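PDB 1Z19: integrase from Enterobacteria phage lambda, which catalyses the site-specific recombination that inserts the phage genome into the host chromosome and, together with excisionase, cuts the prophage out again. Local coordinates for residues R104-A109 and F234-S239; M28-A33 and K68-T73; H4-R9 and R79-E84; I46-I51 and T89-A94. The protein carries 1 engineered substitution. All coordinates share one frame; numbering follows the deposited sequence.

Contact 1 of 4, residues R104-A109 and F234-S239; sequences RSRLTA and FHELRS. With nucleotides of chain C; nucleotides of chain A.
Glu-236 OE1 is held by two groups at once: Arg-106 NH1 at 3.2 Å, in a nearly straight salt bridge (178° at the hydrogen), and a water that donates to it. The guanidinium meets this oxygen on its syn side and keeps it close to its own plane, although the guanidinium and carboxylate planes are turned 43° apart. The same water also donates to Glu-236 O at 2.8 Å and accepts from Leu-107 N at 3.0 Å, tying loop 104-109 to segment 234-239. Ser-239 lies over one face of the Arg-106 guanidinium, while NE of that arginine bonds Asp-271 O and the Ser-239 hydroxyl pairs with Arg-243. A bend at chi2 (-64°) folds the carboxylate back between Arg-106 and Arg-104; Glu-236 OE2 sits beside Arg-104 CD, with Arg-104 NH1 at 4.1 Å, too far for a salt bridge. The Arg-104 side chain runs on towards His-235 and the DNA, DT12 C4' of chain A lying over one guanidinium face. Backbone N-H groups meet phosphates, Arg-104 N giving to DT12 OP1 at 3.0 Å and His-235 N to DC25 OP1 of chain C at 2.8 Å. His-235 and Arg-238, predicted active-site residues, both bond the phosphotyrosine at position 269. The buried Glu-236 carboxylate, flanked by two arginines, is probably ionised, and it joins loop 104-109 to the segment that carries these predicted residues.

Contact 2 of 4, residues M28-A33 and K68-T73; sequences MSKIKA and KLIRST
Lys-30 lies across Leu-69, Ile-70 and Thr-73 where two helices of the SAM-like core-binding domain cross almost perpendicularly, at -89°, with 9.2 Å between the axes of the short segments. Helix 21-37 supplies the lysine and helix 64-83 the surface it crosses. Most of the packing is by methylenes. Lys-30 CG is anti to the carbonyl carbon (chi1 -62°), and further bends at chi2 and chi4 fold the chain back along its own helix, where NZ makes a weak hydrogen bond to Asn-26 O. This folded chain presents its carbons one after another: CB beside Thr-73, CD against Ile-70 CG1 at 3.8 Å, and CE against Leu-69 CB at 3.5 Å. It meets Ile-70 and Thr-73 roughly at right angles. A purely apolar contact flanks it, with Ala-33 CB resting on Ile-70 CD1 at 4.0 Å; Met-54 and Tyr-58 of helix 48-60 also pack on Ile-70, making this part of the hydrophobic interior. The Thr-73 hydroxyl, though polar, meets the lysine only through carbon, OG1 being 3.5 Å from Lys-30 CB. Bound DNA lies close by: Leu-69 packs on a thymine base, and Lys-32 and Lys-68 pack on phosphates. The methyl branch of Thr-73 finishes the interface, its CG2 sitting 4.1 Å from Ile-31 CG1.

Contact 3 of 4, residues H4-R9 and R79-E84; sequences HSWLDR and REAIAE
Trp-6 and Arg-9, one helical turn apart, both set CG opposite the main-chain nitrogen, and this sends their side chains from helix 3-14 across to Ala-81 in the last turn of helix 64-83 and Glu-84 just beyond it. For Trp-6 (chi1 175°) the result is an indole laid with one face against the helix. Arg-9 bends as well at chi2 (56°), which brings its guanidinium round to the Glu-84 carboxylate. Ala-81 CB sits over the Trp-6 five-membered ring in a CH-pi contact, 3.7 Å from the centroid and 22° off the normal. The Ala-81 backbone continues over the six-membered ring near CZ2, while Glu-84 OE1 lies at the ring's edge near CZ3 and CH2, where the ring hydrogens would favour a negative oxygen; the carboxylate plane stands steeply to the ring. Glu-84 also reaches Arg-9. Its OE2 accepts from Arg-9 NH2 at 3.4 Å, a weak hydrogen bond within a salt bridge, with the guanidinium and carboxylate nearly coplanar. The same OE2 also takes a hydrogen bond from Asn-56 of the second subunit, so the pair stands at a subunit interface. Trp-6 NE1 is satisfied by Ala-77 O, one turn earlier in helix 64-83, and this bond fixes how the indole is rotated. Glu-80 adds its CB to the ring edge, while its carboxylate turns to Arg-17 and to Arg-96 of the second subunit. The contact thus closes helix 3-14 onto helix 64-83, with Leu-43 and His-86 packed about the indole.

Contact 4 of 4, residues I46-I51 and T89-A94; sequences ITTKEI and TNHVAA
Thr-48 and His-91 join the first turn of helix 48-60 to an Asx turn at Asn-90, in the loop that follows helix 64-83. The Thr-48 hydroxyl is anti to its own carbonyl carbon (chi1 -48°) and faces the loop, where OG1 donates to His-91 O at 3.1 Å. It approaches in the carbonyl plane, on a lone pair, with a C=O...donor angle of 133°. The threonine methyl also lies by His-91 O and reaches towards Ala-94 CB. The His-91 ring slants past Ile-46 O, its CD2 lying 3.5 Å away; the contact is oblique, and the histidine contributes through carbon there. A turn further along the helix, Ile-51 lies across Val-92 at about a right angle, CD1 against CG2 at 3.4 Å, with Leu-74 of helix 64-83 packing on both side chains. Ile-82 of the third subunit packs on Thr-48 and Ala-94, so this loop-to-helix junction also meets another subunit. Local side-chain bonds shape each segment: Thr-47 OG1 accepts from Lys-49 N at 3.3 Å at the N-cap of helix 48-60, while Asn-90 holds the loop in its Asx turn. Asn-90 OD1 receives two backbone donors, Val-92 N at 2.9 Å in the carbonyl plane and Ala-93 N at 3.2 Å, the latter well above that plane.

How the contacts relate
Contacts 2, 3 and 4 touch one another and build the core-binding part, whereas contact 1 lies in the catalytic domain, its centre 28 to 40 Å from theirs. Helix 64-83 serves contacts 2 and 3 directly, and its side chains also back contact 4; contact 2 is nested within the loop closed by contact 3, while contact 4 crosses both along the chain. All four are largely buried, yet their surroundings differ. Contact 1, beside the DNA backbone, works by charge, phosphate bonds and water. Contact 2 relies on carbon packing between crossed helices. Contacts 3 and 4 combine apolar packing with polar bonds and border other subunits.

Contact 1 of 4, residues R104-A109 and F234-S239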
# COMPACT_ATOMS: atom_id res chain seq x y z
N ARG E 104 -0.68 16.86 24.57
CA ARG E 104 0.02 18.07 24.16
C ARG E 104 -0.86 19.02 23.36
O ARG E 104 -1.48 18.63 22.37
CB ARG E 104 1.25 17.71 23.33
CG ARG E 104 2.10 18.90 22.96
CD ARG E 104 3.25 18.49 22.07
NE ARG E 104 4.08 17.48 22.71
CZ ARG E 104 4.99 16.75 22.07
NH1 ARG E 104 5.17 16.92 20.77
NH2 ARG E 104 5.71 15.86 22.73
N SER E 105 -0.89 20.27 23.79
CA SER E 105 -1.70 21.28 23.14
C SER E 105 -0.98 21.85 21.90
O SER E 105 0.25 21.98 21.88
CB SER E 105 -2.00 22.40 24.14
OG SER E 105 -2.80 23.42 23.56
N ARG E 106 -1.75 22.19 20.87
CA ARG E 106 -1.18 22.77 19.66
C ARG E 106 -0.78 24.21 19.97
O ARG E 106 -1.08 24.73 21.05
CB ARG E 106 -2.20 22.76 18.52
CG ARG E 106 -2.51 21.39 17.91
CD ARG E 106 -1.32 20.83 17.15
NE ARG E 106 -1.67 19.79 16.18
CZ ARG E 106 -0.80 18.87 15.75
NH1 ARG E 106 0.44 18.87 16.20
NH2 ARG E 106 -1.16 17.98 14.83
N LEU E 107 -0.10 24.86 19.03
CA LEU E 107 0.34 26.23 19.24
C LEU E 107 -0.22 27.18 18.20
O LEU E 107 -0.06 26.94 17.00
CB LEU E 107 1.86 26.30 19.20
CG LEU E 107 2.47 27.66 19.57
CD1 LEU E 107 2.19 27.98 21.04
CD2 LEU E 107 3.96 27.62 19.29
N THR E 108 -0.87 28.25 18.63
CA THR E 108 -1.43 29.22 17.68
C THR E 108 -0.39 30.27 17.33
O THR E 108 0.54 30.50 18.10
CB THR E 108 -2.65 29.94 18.24
OG1 THR E 108 -2.24 30.88 19.24
CG2 THR E 108 -3.62 28.94 18.83
N ALA E 109 -0.55 30.93 16.19
CA ALA E 109 0.39 31.96 15.76
C ALA E 109 0.62 33.03 16.83
O ALA E 109 1.76 33.45 17.06
CB ALA E 109 -0.10 32.59 14.47
N PHE E 234 8.46 22.43 21.56
CA PHE E 234 9.14 22.92 20.38
C PHE E 234 8.64 22.23 19.14
O PHE E 234 8.43 22.87 18.11
CB PHE E 234 10.64 22.71 20.52
CG PHE E 234 11.43 23.35 19.42
CD1 PHE E 234 11.62 22.67 18.22
CD2 PHE E 234 11.97 24.62 19.58
CE1 PHE E 234 12.35 23.26 17.18
CE2 PHE E 234 12.69 25.22 18.55
CZ PHE E 234 12.88 24.53 17.34
N HIS E 235 8.42 20.93 19.23
CA HIS E 235 7.94 20.18 18.08
C HIS E 235 6.70 20.79 17.47
O HIS E 235 6.48 20.70 16.27
CB HIS E 235 7.63 18.75 18.48
CG HIS E 235 7.53 17.82 17.32
ND1 HIS E 235 8.64 17.33 16.66
CD2 HIS E 235 6.45 17.28 16.71
CE1 HIS E 235 8.25 16.53 15.69
NE2 HIS E 235 6.93 16.47 15.70
N GLU E 236 5.87 21.42 18.29
CA GLU E 236 4.63 22.00 17.80
C GLU E 236 4.83 23.10 16.78
O GLU E 236 3.88 23.56 16.15
CB GLU E 236 3.78 22.52 18.96
CG GLU E 236 3.18 21.40 19.81
CD GLU E 236 2.20 20.52 19.03
OE1 GLU E 236 1.36 21.11 18.31
OE2 GLU E 236 2.27 19.27 19.12
N LEU E 237 6.07 23.54 16.59
CA LEU E 237 6.30 24.57 15.59
C LEU E 237 6.16 23.92 14.22
O LEU E 237 6.06 24.60 13.21
CB LEU E 237 7.70 25.17 15.77
CG LEU E 237 7.90 25.96 17.06
CD1 LEU E 237 9.38 26.28 17.28
CD2 LEU E 237 7.05 27.23 17.01
N ARG E 238 6.12 22.59 14.19
CA ARG E 238 6.01 21.86 12.94
C ARG E 238 4.57 21.85 12.42
O ARG E 238 4.34 22.06 11.24
CB ARG E 238 6.54 20.44 13.13
CG ARG E 238 6.89 19.72 11.83
CD ARG E 238 7.87 18.59 12.07
NE ARG E 238 7.44 17.33 11.45
CZ ARG E 238 7.73 16.95 10.21
NH1 ARG E 238 8.47 17.72 9.42
NH2 ARG E 238 7.27 15.79 9.76
N SER E 239 3.61 21.61 13.29
CA SER E 239 2.22 21.63 12.85
C SER E 239 1.83 23.05 12.53
O SER E 239 1.07 23.30 11.59
CB SER E 239 1.28 21.11 13.94
OG SER E 239 -0.04 21.60 13.71
P DC C 25 10.18 18.37 21.67
OP1 DC C 25 9.16 19.44 21.52
OP2 DC C 25 11.63 18.70 21.55
O5' DC C 25 9.91 17.68 23.07
C5' DC C 25 8.60 17.23 23.39
C4' DC C 25 8.36 17.28 24.88
O4' DC C 25 8.90 16.10 25.53
C3' DC C 25 9.06 18.45 25.56
O3' DC C 25 8.31 18.80 26.72
C2' DC C 25 10.42 17.87 25.93
C1' DC C 25 10.05 16.44 26.31
N1 DC C 25 11.07 15.40 26.09
C2 DC C 25 11.32 14.46 27.11
O2 DC C 25 10.71 14.54 28.20
N3 DC C 25 12.24 13.48 26.90
C4 DC C 25 12.88 13.41 25.73
N4 DC C 25 13.76 12.42 25.56
C5 DC C 25 12.65 14.36 24.69
C6 DC C 25 11.75 15.33 24.91
P DG C 24 13.77 14.76 17.12
OP1 DG C 24 13.69 15.78 16.06
OP2 DG C 24 15.04 14.57 17.86
O5' DG C 24 12.63 15.04 18.20
C5' DG C 24 11.29 15.29 17.77
C4' DG C 24 10.36 15.51 18.93
O4' DG C 24 10.23 14.29 19.70
C3' DG C 24 10.91 16.54 19.93
O3' DG C 24 9.84 17.21 20.62
C2' DG C 24 11.68 15.68 20.91
C1' DG C 24 10.77 14.48 20.99
N9 DG C 24 11.33 13.24 21.49
C8 DG C 24 12.40 12.54 21.00
N7 DG C 24 12.74 11.53 21.76
C5 DG C 24 11.81 11.55 22.79
C6 DG C 24 11.68 10.72 23.92
O6 DG C 24 12.37 9.74 24.26
N1 DG C 24 10.60 11.10 24.71
C2 DG C 24 9.76 12.14 24.44
N2 DG C 24 8.77 12.35 25.32
N3 DG C 24 9.88 12.93 23.39
C4 DG C 24 10.92 12.58 22.62
P DT A 12 1.19 12.98 24.68
OP1 DT A 12 0.39 14.14 25.11
OP2 DT A 12 0.53 11.67 24.47
O5' DT A 12 1.91 13.41 23.32
C5' DT A 12 3.00 12.66 22.82
C4' DT A 12 3.48 13.23 21.51
O4' DT A 12 4.65 12.47 21.12
C3' DT A 12 2.50 13.07 20.34
O3' DT A 12 2.67 14.15 19.40
C2' DT A 12 2.84 11.71 19.78
C1' DT A 12 4.35 11.61 20.01
N1 DT A 12 4.83 10.24 20.35
C2 DT A 12 5.89 9.71 19.63
O2 DT A 12 6.48 10.32 18.75
N3 DT A 12 6.25 8.44 19.99
C4 DT A 12 5.67 7.66 20.97
O4 DT A 12 6.10 6.52 21.18
C5 DT A 12 4.57 8.28 21.69
C7 DT A 12 3.88 7.50 22.77
C6 DT A 12 4.21 9.52 21.35
O HOH W 1 1.08 23.54 16.60

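Contact 2 of 4, residues M28-A33 and K68-T73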
# COMPACT_ATOMS: atom_id res chain seq x y z
N MSE E 28 15.01 -1.10 25.24
CA MSE E 28 15.63 -1.51 26.49
C MSE E 28 14.79 -1.02 27.67
O MSE E 28 14.53 -1.78 28.60
CB MSE E 28 17.04 -0.94 26.60
CG MSE E 28 18.01 -1.49 25.57
SE MSE E 28 18.46 -3.36 25.81
CE MSE E 28 17.82 -3.99 24.12
N SER E 29 14.36 0.23 27.61
CA SER E 29 13.57 0.79 28.69
C SER E 29 12.25 0.06 28.89
O SER E 29 11.76 -0.02 30.01
CB SER E 29 13.29 2.26 28.44
OG SER E 29 12.49 2.78 29.48
N LYS E 30 11.67 -0.47 27.82
CA LYS E 30 10.41 -1.19 27.94
C LYS E 30 10.63 -2.55 28.61
O LYS E 30 9.81 -3.01 29.40
CB LYS E 30 9.77 -1.39 26.56
CG LYS E 30 9.42 -0.08 25.87
CD LYS E 30 8.45 0.73 26.70
CE LYS E 30 8.39 2.19 26.25
NZ LYS E 30 9.67 2.93 26.54
N ILE E 31 11.76 -3.18 28.30
CA ILE E 31 12.09 -4.46 28.88
C ILE E 31 12.35 -4.28 30.36
O ILE E 31 11.84 -5.04 31.18
CB ILE E 31 13.33 -5.03 28.19
CG1 ILE E 31 12.97 -5.42 26.76
CG2 ILE E 31 13.87 -6.21 28.95
CD1 ILE E 31 14.13 -5.37 25.81
N LYS E 32 13.13 -3.26 30.71
CA LYS E 32 13.42 -3.00 32.10
C LYS E 32 12.10 -2.94 32.84
O LYS E 32 11.95 -3.47 33.93
CB LYS E 32 14.19 -1.68 32.26
CG LYS E 32 14.57 -1.36 33.70
CD LYS E 32 16.08 -1.12 33.90
CE LYS E 32 16.56 0.17 33.23
NZ LYS E 32 18.03 0.45 33.38
N ALA E 33 11.11 -2.29 32.24
CA ALA E 33 9.81 -2.18 32.88
C ALA E 33 9.18 -3.57 32.97
O ALA E 33 8.60 -3.93 33.99
CB ALA E 33 8.91 -1.25 32.08
N LYS E 68 0.84 1.26 26.41
CA LYS E 68 0.74 0.85 25.01
C LYS E 68 2.07 0.40 24.40
O LYS E 68 2.11 -0.54 23.62
CB LYS E 68 0.13 1.99 24.20
CG LYS E 68 -0.42 1.59 22.83
CD LYS E 68 -1.17 2.75 22.16
CE LYS E 68 -0.26 3.94 21.91
NZ LYS E 68 -0.98 5.15 21.39
N LEU E 69 3.16 1.07 24.75
CA LEU E 69 4.45 0.68 24.21
C LEU E 69 4.90 -0.60 24.90
O LEU E 69 5.32 -1.56 24.24
CB LEU E 69 5.47 1.78 24.42
CG LEU E 69 5.25 3.06 23.62
CD1 LEU E 69 6.30 4.08 24.00
CD2 LEU E 69 5.30 2.75 22.14
N ILE E 70 4.83 -0.61 26.23
CA ILE E 70 5.23 -1.79 26.98
C ILE E 70 4.47 -2.99 26.43
O ILE E 70 5.08 -4.03 26.14
CB ILE E 70 4.91 -1.61 28.47
CG1 ILE E 70 5.89 -0.62 29.09
CG2 ILE E 70 4.99 -2.95 29.18
CD1 ILE E 70 5.48 -0.12 30.47
N ARG E 71 3.16 -2.87 26.28
CA ARG E 71 2.38 -3.97 25.74
C ARG E 71 2.95 -4.40 24.39
O ARG E 71 3.10 -5.59 24.13
CB ARG E 71 0.92 -3.58 25.57
CG ARG E 71 0.10 -4.62 24.83
CD ARG E 71 -1.34 -4.17 24.62
NE ARG E 71 -2.11 -5.11 23.80
CZ ARG E 71 -1.81 -5.45 22.54
NH1 ARG E 71 -0.74 -4.94 21.94
NH2 ARG E 71 -2.58 -6.30 21.87
N SER E 72 3.28 -3.44 23.53
CA SER E 72 3.84 -3.77 22.22
C SER E 72 5.13 -4.58 22.33
O SER E 72 5.26 -5.64 21.74
CB SER E 72 4.12 -2.51 21.41
OG SER E 72 3.06 -2.24 20.52
N THR E 73 6.08 -4.05 23.09
CA THR E 73 7.36 -4.72 23.27
C THR E 73 7.22 -6.15 23.80
O THR E 73 7.86 -7.08 23.29
CB THR E 73 8.24 -3.90 24.22
OG1 THR E 73 8.64 -2.70 23.55
CG2 THR E 73 9.47 -4.69 24.66

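Contact 3 of 4, residues H4-R9 and R79-E84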
# COMPACT_ATOMS: atom_id res chain seq x y z
N HIS E 4 12.56 -13.76 32.35
CA HIS E 4 13.75 -12.92 32.44
C HIS E 4 14.90 -13.51 31.63
O HIS E 4 15.72 -12.77 31.09
CB HIS E 4 14.19 -12.73 33.89
CG HIS E 4 13.24 -11.91 34.71
ND1 HIS E 4 13.58 -11.38 35.93
CD2 HIS E 4 11.97 -11.50 34.46
CE1 HIS E 4 12.57 -10.68 36.41
NE2 HIS E 4 11.58 -10.73 35.54
N SER E 5 14.98 -14.83 31.55
CA SER E 5 16.04 -15.42 30.76
C SER E 5 15.76 -15.14 29.28
O SER E 5 16.68 -14.84 28.52
CB SER E 5 16.14 -16.93 30.99
OG SER E 5 16.94 -17.22 32.12
N TRP E 6 14.50 -15.22 28.87
CA TRP E 6 14.13 -14.95 27.48
C TRP E 6 14.34 -13.49 27.15
O TRP E 6 14.73 -13.16 26.04
CB TRP E 6 12.68 -15.33 27.20
CG TRP E 6 12.27 -14.94 25.82
CD1 TRP E 6 11.40 -13.96 25.47
CD2 TRP E 6 12.83 -15.44 24.59
NE1 TRP E 6 11.38 -13.80 24.10
CE2 TRP E 6 12.25 -14.70 23.54
CE3 TRP E 6 13.76 -16.43 24.28
CZ2 TRP E 6 12.57 -14.92 22.21
CZ3 TRP E 6 14.08 -16.65 22.95
CH2 TRP E 6 13.49 -15.90 21.93
N LEU E 7 14.07 -12.61 28.11
CA LEU E 7 14.26 -11.18 27.86
C LEU E 7 15.75 -10.91 27.65
O LEU E 7 16.12 -9.99 26.91
CB LEU E 7 13.70 -10.35 29.01
CG LEU E 7 12.17 -10.40 29.15
CD1 LEU E 7 11.78 -9.74 30.44
CD2 LEU E 7 11.48 -9.73 27.97
N ASP E 8 16.61 -11.71 28.27
CA ASP E 8 18.05 -11.55 28.09
C ASP E 8 18.35 -11.89 26.64
O ASP E 8 19.08 -11.18 25.96
CB ASP E 8 18.85 -12.50 28.97
CG ASP E 8 18.70 -12.19 30.43
OD1 ASP E 8 18.82 -11.00 30.79
OD2 ASP E 8 18.49 -13.13 31.22
N ARG E 9 17.80 -13.00 26.20
CA ARG E 9 18.00 -13.45 24.84
C ARG E 9 17.40 -12.44 23.88
O ARG E 9 18.01 -12.10 22.87
CB ARG E 9 17.34 -14.81 24.67
CG ARG E 9 17.23 -15.26 23.24
CD ARG E 9 18.59 -15.27 22.58
NE ARG E 9 18.48 -15.49 21.14
CZ ARG E 9 19.48 -15.32 20.29
NH1 ARG E 9 20.66 -14.91 20.74
NH2 ARG E 9 19.29 -15.55 18.99
N ARG E 79 6.36 -13.00 20.37
CA ARG E 79 6.37 -13.45 18.99
C ARG E 79 7.74 -14.06 18.67
O ARG E 79 7.83 -14.99 17.89
CB ARG E 79 6.06 -12.29 18.04
CG ARG E 79 5.98 -12.72 16.58
CD ARG E 79 5.39 -11.62 15.67
NE ARG E 79 3.98 -11.32 15.97
CZ ARG E 79 3.55 -10.29 16.69
NH1 ARG E 79 4.41 -9.42 17.22
NH2 ARG E 79 2.24 -10.11 16.89
N GLU E 80 8.79 -13.54 19.30
CA GLU E 80 10.13 -14.07 19.08
C GLU E 80 10.32 -15.36 19.87
O GLU E 80 10.95 -16.30 19.39
CB GLU E 80 11.19 -13.04 19.48
CG GLU E 80 11.29 -11.82 18.57
CD GLU E 80 12.08 -12.08 17.30
OE1 GLU E 80 12.18 -11.15 16.47
OE2 GLU E 80 12.62 -13.21 17.14
N ALA E 81 9.81 -15.40 21.08
CA ALA E 81 9.92 -16.62 21.85
C ALA E 81 9.19 -17.68 21.02
O ALA E 81 9.66 -18.81 20.89
CB ALA E 81 9.27 -16.45 23.19
N ILE E 82 8.04 -17.33 20.45
CA ILE E 82 7.29 -18.28 19.64
C ILE E 82 8.09 -18.68 18.43
O ILE E 82 8.01 -19.82 17.98
CB ILE E 82 5.98 -17.69 19.13
CG1 ILE E 82 4.96 -17.60 20.25
CG2 ILE E 82 5.44 -18.55 18.00
CD1 ILE E 82 3.62 -17.04 19.79
N ALA E 83 8.84 -17.74 17.87
CA ALA E 83 9.63 -18.01 16.68
C ALA E 83 10.86 -18.85 16.96
O ALA E 83 11.49 -19.32 16.03
CB ALA E 83 10.03 -16.71 16.01
N GLU E 84 11.21 -19.02 18.23
CA GLU E 84 12.36 -19.83 18.59
C GLU E 84 11.93 -21.14 19.27
O GLU E 84 12.76 -21.88 19.82
CB GLU E 84 13.34 -19.05 19.48
CG GLU E 84 13.93 -17.79 18.83
CD GLU E 84 15.31 -17.39 19.38
OE1 GLU E 84 15.60 -17.68 20.57
OE2 GLU E 84 16.10 -16.77 18.62

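Contact 4 of 4, residues I46-I51 and T89-A94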
# COMPACT_ATOMS: atom_id res chain seq x y z
N ILE E 46 2.89 -17.50 31.89
CA ILE E 46 2.58 -16.10 32.17
C ILE E 46 1.19 -15.82 31.60
O ILE E 46 0.97 -15.90 30.38
CB ILE E 46 3.63 -15.17 31.54
CG1 ILE E 46 5.00 -15.47 32.16
CG2 ILE E 46 3.27 -13.73 31.79
CD1 ILE E 46 6.17 -14.98 31.34
N THR E 47 0.26 -15.52 32.49
CA THR E 47 -1.13 -15.30 32.11
C THR E 47 -1.53 -13.91 31.62
O THR E 47 -1.03 -12.89 32.09
CB THR E 47 -2.08 -15.67 33.27
OG1 THR E 47 -3.44 -15.59 32.81
CG2 THR E 47 -1.92 -14.70 34.43
N THR E 48 -2.47 -13.90 30.68
CA THR E 48 -3.00 -12.68 30.11
C THR E 48 -3.43 -11.79 31.26
O THR E 48 -3.29 -10.57 31.21
CB THR E 48 -4.22 -12.96 29.22
OG1 THR E 48 -3.93 -14.04 28.33
CG2 THR E 48 -4.56 -11.74 28.41
N LYS E 49 -3.98 -12.42 32.29
CA LYS E 49 -4.44 -11.70 33.46
C LYS E 49 -3.29 -10.91 34.12
O LYS E 49 -3.45 -9.74 34.44
CB LYS E 49 -5.06 -12.68 34.46
CG LYS E 49 -5.78 -12.01 35.61
CD LYS E 49 -6.26 -13.02 36.64
CE LYS E 49 -6.85 -12.31 37.86
NZ LYS E 49 -7.04 -13.24 39.01
N GLU E 50 -2.15 -11.57 34.33
CA GLU E 50 -0.99 -10.92 34.94
C GLU E 50 -0.50 -9.79 34.06
O GLU E 50 -0.22 -8.69 34.54
CB GLU E 50 0.13 -11.93 35.13
CG GLU E 50 -0.08 -12.84 36.32
CD GLU E 50 0.81 -14.08 36.27
OE1 GLU E 50 0.54 -14.98 35.44
OE2 GLU E 50 1.79 -14.14 37.05
N ILE E 51 -0.38 -10.07 32.77
CA ILE E 51 0.05 -9.04 31.84
C ILE E 51 -0.94 -7.90 31.97
O ILE E 51 -0.56 -6.76 32.14
CB ILE E 51 0.06 -9.55 30.40
CG1 ILE E 51 1.07 -10.69 30.27
CG2 ILE E 51 0.43 -8.41 29.46
CD1 ILE E 51 1.13 -11.32 28.90
N THR E 89 1.99 -19.76 21.73
CA THR E 89 0.87 -18.84 21.59
C THR E 89 1.18 -17.52 22.28
O THR E 89 1.83 -17.50 23.32
CB THR E 89 -0.42 -19.41 22.18
OG1 THR E 89 -0.19 -19.81 23.53
CG2 THR E 89 -0.88 -20.61 21.37
N ASN E 90 0.71 -16.43 21.70
CA ASN E 90 0.96 -15.10 22.24
C ASN E 90 -0.10 -14.69 23.25
O ASN E 90 -1.17 -14.22 22.90
CB ASN E 90 1.00 -14.09 21.10
CG ASN E 90 1.69 -12.80 21.50
OD1 ASN E 90 1.39 -12.21 22.53
ND2 ASN E 90 2.63 -12.36 20.67
N HIS E 91 0.22 -14.87 24.53
CA HIS E 91 -0.72 -14.51 25.58
C HIS E 91 -1.02 -13.01 25.68
O HIS E 91 -1.87 -12.60 26.46
CB HIS E 91 -0.20 -15.03 26.93
CG HIS E 91 -0.32 -16.52 27.09
ND1 HIS E 91 -1.54 -17.16 27.13
CD2 HIS E 91 0.62 -17.48 27.23
CE1 HIS E 91 -1.35 -18.46 27.29
NE2 HIS E 91 -0.05 -18.68 27.35
N VAL E 92 -0.34 -12.20 24.88
CA VAL E 92 -0.56 -10.75 24.92
C VAL E 92 -1.58 -10.31 23.89
O VAL E 92 -2.41 -9.44 24.15
CB VAL E 92 0.75 -9.98 24.65
CG1 VAL E 92 0.48 -8.49 24.69
CG2 VAL E 92 1.79 -10.35 25.67
N ALA E 93 -1.51 -10.91 22.71
CA ALA E 93 -2.42 -10.60 21.62
C ALA E 93 -3.89 -10.46 22.05
O ALA E 93 -4.62 -9.66 21.49
CB ALA E 93 -2.29 -11.65 20.53
N ALA E 94 -4.30 -11.25 23.04
CA ALA E 94 -5.67 -11.23 23.54
C ALA E 94 -5.99 -9.94 24.31
O ALA E 94 -7.14 -9.59 24.53
CB ALA E 94 -5.91 -12.44 24.45